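Local coordinates for osmotically inducible lipoprotein OsmE (Pseudomonas aeruginosa PAO1, PDB 4DM5), which is of unknown function but, as a lipoprotein with a BamE-like domain, probably sits at the outer membrane and may help maintain the cell envelope, at residues Q30-G42 against K49-D61. Numbering follows the deposited sequence.
Sequences QQEVLRIGGTPSG and KPGSCNSYILNKD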
# COMPACT_ATOMS: atom_id res chain seq x y z
N GLN A 30 -6.47 1.43 9.90
CA GLN A 30 -6.92 0.52 8.86
C GLN A 30 -8.27 0.85 8.28
O GLN A 30 -8.52 0.86 7.04
CB GLN A 30 -6.91 -0.91 9.43
CG GLN A 30 -5.49 -1.49 9.60
CD GLN A 30 -5.43 -2.74 10.47
OE1 GLN A 30 -5.69 -2.73 11.66
NE2 GLN A 30 -5.08 -3.84 9.84
N GLN A 31 -9.22 1.31 9.13
CA GLN A 31 -10.51 1.63 8.58
C GLN A 31 -10.54 2.88 7.70
O GLN A 31 -11.21 2.96 6.73
CB GLN A 31 -11.51 1.82 9.79
CG GLN A 31 -12.15 0.56 10.27
CD GLN A 31 -13.20 0.89 11.27
OE1 GLN A 31 -14.11 1.71 11.00
NE2 GLN A 31 -13.08 0.30 12.43
N GLU A 32 -9.71 3.88 8.02
CA GLU A 32 -9.63 5.06 7.19
C GLU A 32 -8.99 4.74 5.81
O GLU A 32 -9.47 5.14 4.76
CB GLU A 32 -8.81 6.09 7.88
CG GLU A 32 -8.93 7.36 7.05
CD GLU A 32 -8.87 8.65 7.82
OE1 GLU A 32 -8.23 8.77 8.91
OE2 GLU A 32 -9.48 9.60 7.25
N VAL A 33 -7.96 3.87 5.85
CA VAL A 33 -7.44 3.50 4.58
C VAL A 33 -8.46 2.73 3.74
O VAL A 33 -8.52 2.95 2.53
CB VAL A 33 -6.18 2.65 4.79
CG1 VAL A 33 -5.68 2.00 3.47
CG2 VAL A 33 -5.07 3.51 5.41
N LEU A 34 -9.25 1.83 4.36
CA LEU A 34 -10.28 1.14 3.59
C LEU A 34 -11.31 2.10 2.90
O LEU A 34 -11.73 1.96 1.72
CB LEU A 34 -11.03 0.08 4.50
CG LEU A 34 -10.12 -1.03 4.95
CD1 LEU A 34 -10.72 -1.97 6.02
CD2 LEU A 34 -9.72 -1.79 3.64
N ARG A 35 -11.69 3.13 3.66
CA ARG A 35 -12.58 4.14 3.10
C ARG A 35 -12.04 4.95 1.95
O ARG A 35 -12.68 5.15 0.93
CB ARG A 35 -12.98 5.11 4.23
CG ARG A 35 -13.92 4.37 5.23
CD ARG A 35 -14.67 5.14 6.33
NE ARG A 35 -13.88 5.31 7.52
CZ ARG A 35 -13.89 4.66 8.66
NH1 ARG A 35 -14.72 3.62 8.92
NH2 ARG A 35 -12.94 5.03 9.53
N ILE A 36 -10.73 5.27 2.04
CA ILE A 36 -10.11 6.08 1.03
C ILE A 36 -9.86 5.33 -0.20
O ILE A 36 -10.04 5.84 -1.34
CB ILE A 36 -8.71 6.53 1.57
CG1 ILE A 36 -8.85 7.67 2.65
CG2 ILE A 36 -7.85 7.07 0.40
CD1 ILE A 36 -7.59 7.91 3.49
N GLY A 37 -9.37 4.10 -0.02
CA GLY A 37 -8.82 3.32 -1.17
C GLY A 37 -9.72 2.24 -1.73
O GLY A 37 -9.46 1.62 -2.76
N GLY A 38 -10.78 1.92 -0.97
CA GLY A 38 -11.66 0.79 -1.40
C GLY A 38 -11.06 -0.57 -1.10
O GLY A 38 -10.08 -0.67 -0.26
N THR A 39 -11.70 -1.61 -1.62
CA THR A 39 -11.31 -2.97 -1.30
C THR A 39 -9.92 -3.33 -1.85
O THR A 39 -9.66 -3.16 -3.03
CB THR A 39 -12.33 -3.94 -1.90
OG1 THR A 39 -13.59 -3.54 -1.37
CG2 THR A 39 -12.03 -5.37 -1.47
N PRO A 40 -9.01 -3.71 -0.95
CA PRO A 40 -7.74 -4.25 -1.48
C PRO A 40 -7.83 -5.39 -2.38
O PRO A 40 -8.78 -6.25 -2.27
CB PRO A 40 -6.88 -4.59 -0.24
CG PRO A 40 -7.58 -3.89 0.91
CD PRO A 40 -9.10 -3.80 0.52
N SER A 41 -6.93 -5.51 -3.34
CA SER A 41 -6.80 -6.81 -4.05
C SER A 41 -6.53 -7.95 -3.11
O SER A 41 -7.06 -9.05 -3.24
CB SER A 41 -5.69 -6.77 -5.08
OG SER A 41 -6.00 -5.72 -5.94
N GLY A 42 -5.74 -7.69 -2.08
CA GLY A 42 -5.37 -8.65 -1.11
C GLY A 42 -4.86 -8.06 0.20
O GLY A 42 -4.48 -6.91 0.24
N LYS A 49 7.92 -8.08 9.85
CA LYS A 49 7.68 -7.01 10.90
C LYS A 49 6.31 -7.24 11.52
O LYS A 49 5.45 -7.84 10.89
CB LYS A 49 7.73 -5.62 10.31
CG LYS A 49 9.09 -5.25 9.85
CD LYS A 49 9.28 -3.82 9.46
CE LYS A 49 10.70 -3.75 8.89
NZ LYS A 49 10.98 -2.50 8.12
N PRO A 50 6.08 -6.75 12.77
CA PRO A 50 4.67 -6.79 13.19
C PRO A 50 3.83 -5.95 12.19
O PRO A 50 4.32 -4.96 11.58
CB PRO A 50 4.71 -6.13 14.58
CG PRO A 50 5.99 -6.70 15.14
CD PRO A 50 6.96 -6.63 13.96
N GLY A 51 2.57 -6.34 12.05
CA GLY A 51 1.58 -5.50 11.35
C GLY A 51 1.16 -6.23 10.08
O GLY A 51 1.45 -7.45 9.91
N SER A 52 0.58 -5.53 9.13
CA SER A 52 -0.10 -6.14 8.07
C SER A 52 0.06 -5.24 6.83
O SER A 52 0.64 -4.17 6.90
CB SER A 52 -1.54 -6.25 8.32
OG SER A 52 -2.02 -4.97 8.54
N CYS A 53 -0.33 -5.79 5.72
CA CYS A 53 -0.08 -5.06 4.44
C CYS A 53 -1.32 -5.25 3.54
O CYS A 53 -1.84 -6.34 3.38
CB CYS A 53 1.18 -5.62 3.80
SG CYS A 53 1.70 -4.67 2.35
N ASN A 54 -1.73 -4.17 2.87
CA ASN A 54 -2.78 -4.26 1.86
C ASN A 54 -2.21 -4.06 0.47
O ASN A 54 -1.40 -3.11 0.25
CB ASN A 54 -3.76 -3.07 2.03
CG ASN A 54 -4.64 -3.09 3.31
OD1 ASN A 54 -4.61 -4.07 4.03
ND2 ASN A 54 -5.42 -2.04 3.54
N SER A 55 -2.61 -4.94 -0.43
CA SER A 55 -2.05 -4.82 -1.84
C SER A 55 -3.15 -4.28 -2.71
O SER A 55 -4.34 -4.71 -2.62
CB SER A 55 -1.65 -6.16 -2.44
OG SER A 55 -0.48 -6.67 -1.88
N TYR A 56 -2.79 -3.43 -3.70
CA TYR A 56 -3.75 -2.85 -4.67
C TYR A 56 -3.17 -2.85 -6.05
O TYR A 56 -1.90 -3.04 -6.22
CB TYR A 56 -4.04 -1.39 -4.33
CG TYR A 56 -4.46 -1.17 -2.88
CD1 TYR A 56 -5.81 -1.15 -2.58
CD2 TYR A 56 -3.55 -0.97 -1.88
CE1 TYR A 56 -6.25 -0.92 -1.26
CE2 TYR A 56 -3.92 -0.74 -0.52
CZ TYR A 56 -5.31 -0.70 -0.24
OH TYR A 56 -5.75 -0.44 1.01
N ILE A 57 -4.06 -2.73 -7.03
CA ILE A 57 -3.57 -2.43 -8.37
C ILE A 57 -4.22 -1.08 -8.69
O ILE A 57 -5.44 -0.95 -8.78
CB ILE A 57 -4.05 -3.50 -9.39
CG1 ILE A 57 -3.46 -4.86 -9.02
CG2 ILE A 57 -3.73 -2.96 -10.80
CD1 ILE A 57 -1.97 -5.03 -9.20
N LEU A 58 -3.39 -0.07 -8.93
CA LEU A 58 -3.93 1.22 -9.37
C LEU A 58 -4.18 1.13 -10.85
O LEU A 58 -3.37 0.46 -11.59
CB LEU A 58 -2.89 2.30 -9.12
CG LEU A 58 -2.35 2.49 -7.68
CD1 LEU A 58 -1.24 3.54 -7.68
CD2 LEU A 58 -3.48 2.75 -6.71
N ASN A 59 -5.28 1.74 -11.29
CA ASN A 59 -5.63 1.67 -12.71
C ASN A 59 -5.99 3.09 -13.12
O ASN A 59 -7.04 3.64 -12.71
CB ASN A 59 -6.82 0.71 -12.87
CG ASN A 59 -7.10 0.36 -14.31
OD1 ASN A 59 -6.41 0.78 -15.23
ND2 ASN A 59 -8.11 -0.47 -14.49
N LYS A 60 -5.16 3.68 -13.96
CA LYS A 60 -5.39 5.07 -14.32
C LYS A 60 -4.90 5.23 -15.75
O LYS A 60 -3.75 4.93 -16.06
CB LYS A 60 -4.60 6.02 -13.41
CG LYS A 60 -4.82 7.50 -13.77
CD LYS A 60 -6.26 7.96 -13.64
CE LYS A 60 -6.29 9.48 -13.80
NZ LYS A 60 -7.71 9.90 -13.70
N ASP A 61 -5.82 5.70 -16.61
CA ASP A 61 -5.39 6.10 -17.98
C ASP A 61 -4.75 4.91 -18.73
O ASP A 61 -3.74 5.15 -19.51
CB ASP A 61 -4.43 7.25 -17.94
CG ASP A 61 -5.10 8.60 -17.43
OD1 ASP A 61 -6.36 8.62 -17.41
OD2 ASP A 61 -4.34 9.53 -17.16
O HOH W 1 -3.99 -4.76 6.84
O HOH W 2 -6.91 -1.26 5.80
O HOH W 3 -8.15 0.88 0.85
O HOH W 4 -6.79 -2.83 -5.95
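In this BamE-type domain, helix 30-37 packs on a four-stranded antiparallel sheet, and its chain then turns down through Pro40 into the edge strand beside strand 52-60. A classic beta bulge starts the pairing: Ser41 and Gly42 both face Ser55, whose O receives weak bonds from the two successive backbone N atoms. The register is fixed by the nearly straight bond from Ser55 N to Gly42 O, 2.8 Å at 178°. Above this junction Pro40, whose rigid ring suits the bend, lies against two side chains of the strand: its CB is 3.9 Å from Tyr56 CE1, and its CG is equally far from Asn54 ND2. Tyr56 has its CG anti to its own carbonyl carbon (chi1 -52°), which sends the ring up between strand and helix until OH comes within 3.5 Å of CG1 of Val33, a compact branched side chain on the side of the helix that faces the strand. Gly38 O meets the rim of the ring, lying in its plane. Tyr56 OH does polar work as well, accepting a 3.0 Å bond from Asn54 ND2 and giving its proton to a water that donates to Val33 O, which also takes the helical bond of Gly37 N, and to Gly38 O, just past the helix end. Gly38 takes positive phi here, a conformation glycine enters readily. Asn54 suits its buried place because its amide can give and take: ND2 also donates to a water held by Gln30 O, while OD1 has a weak bond with Thr43. At the N-terminal end of the helix the extended side chain of Gln30 reaches out towards Ser52, and a water takes a weak bond from Gln30 NE2, lies 2.6 Å from Ser52 OG and donates to Asn54 OD1 at 3.0 Å.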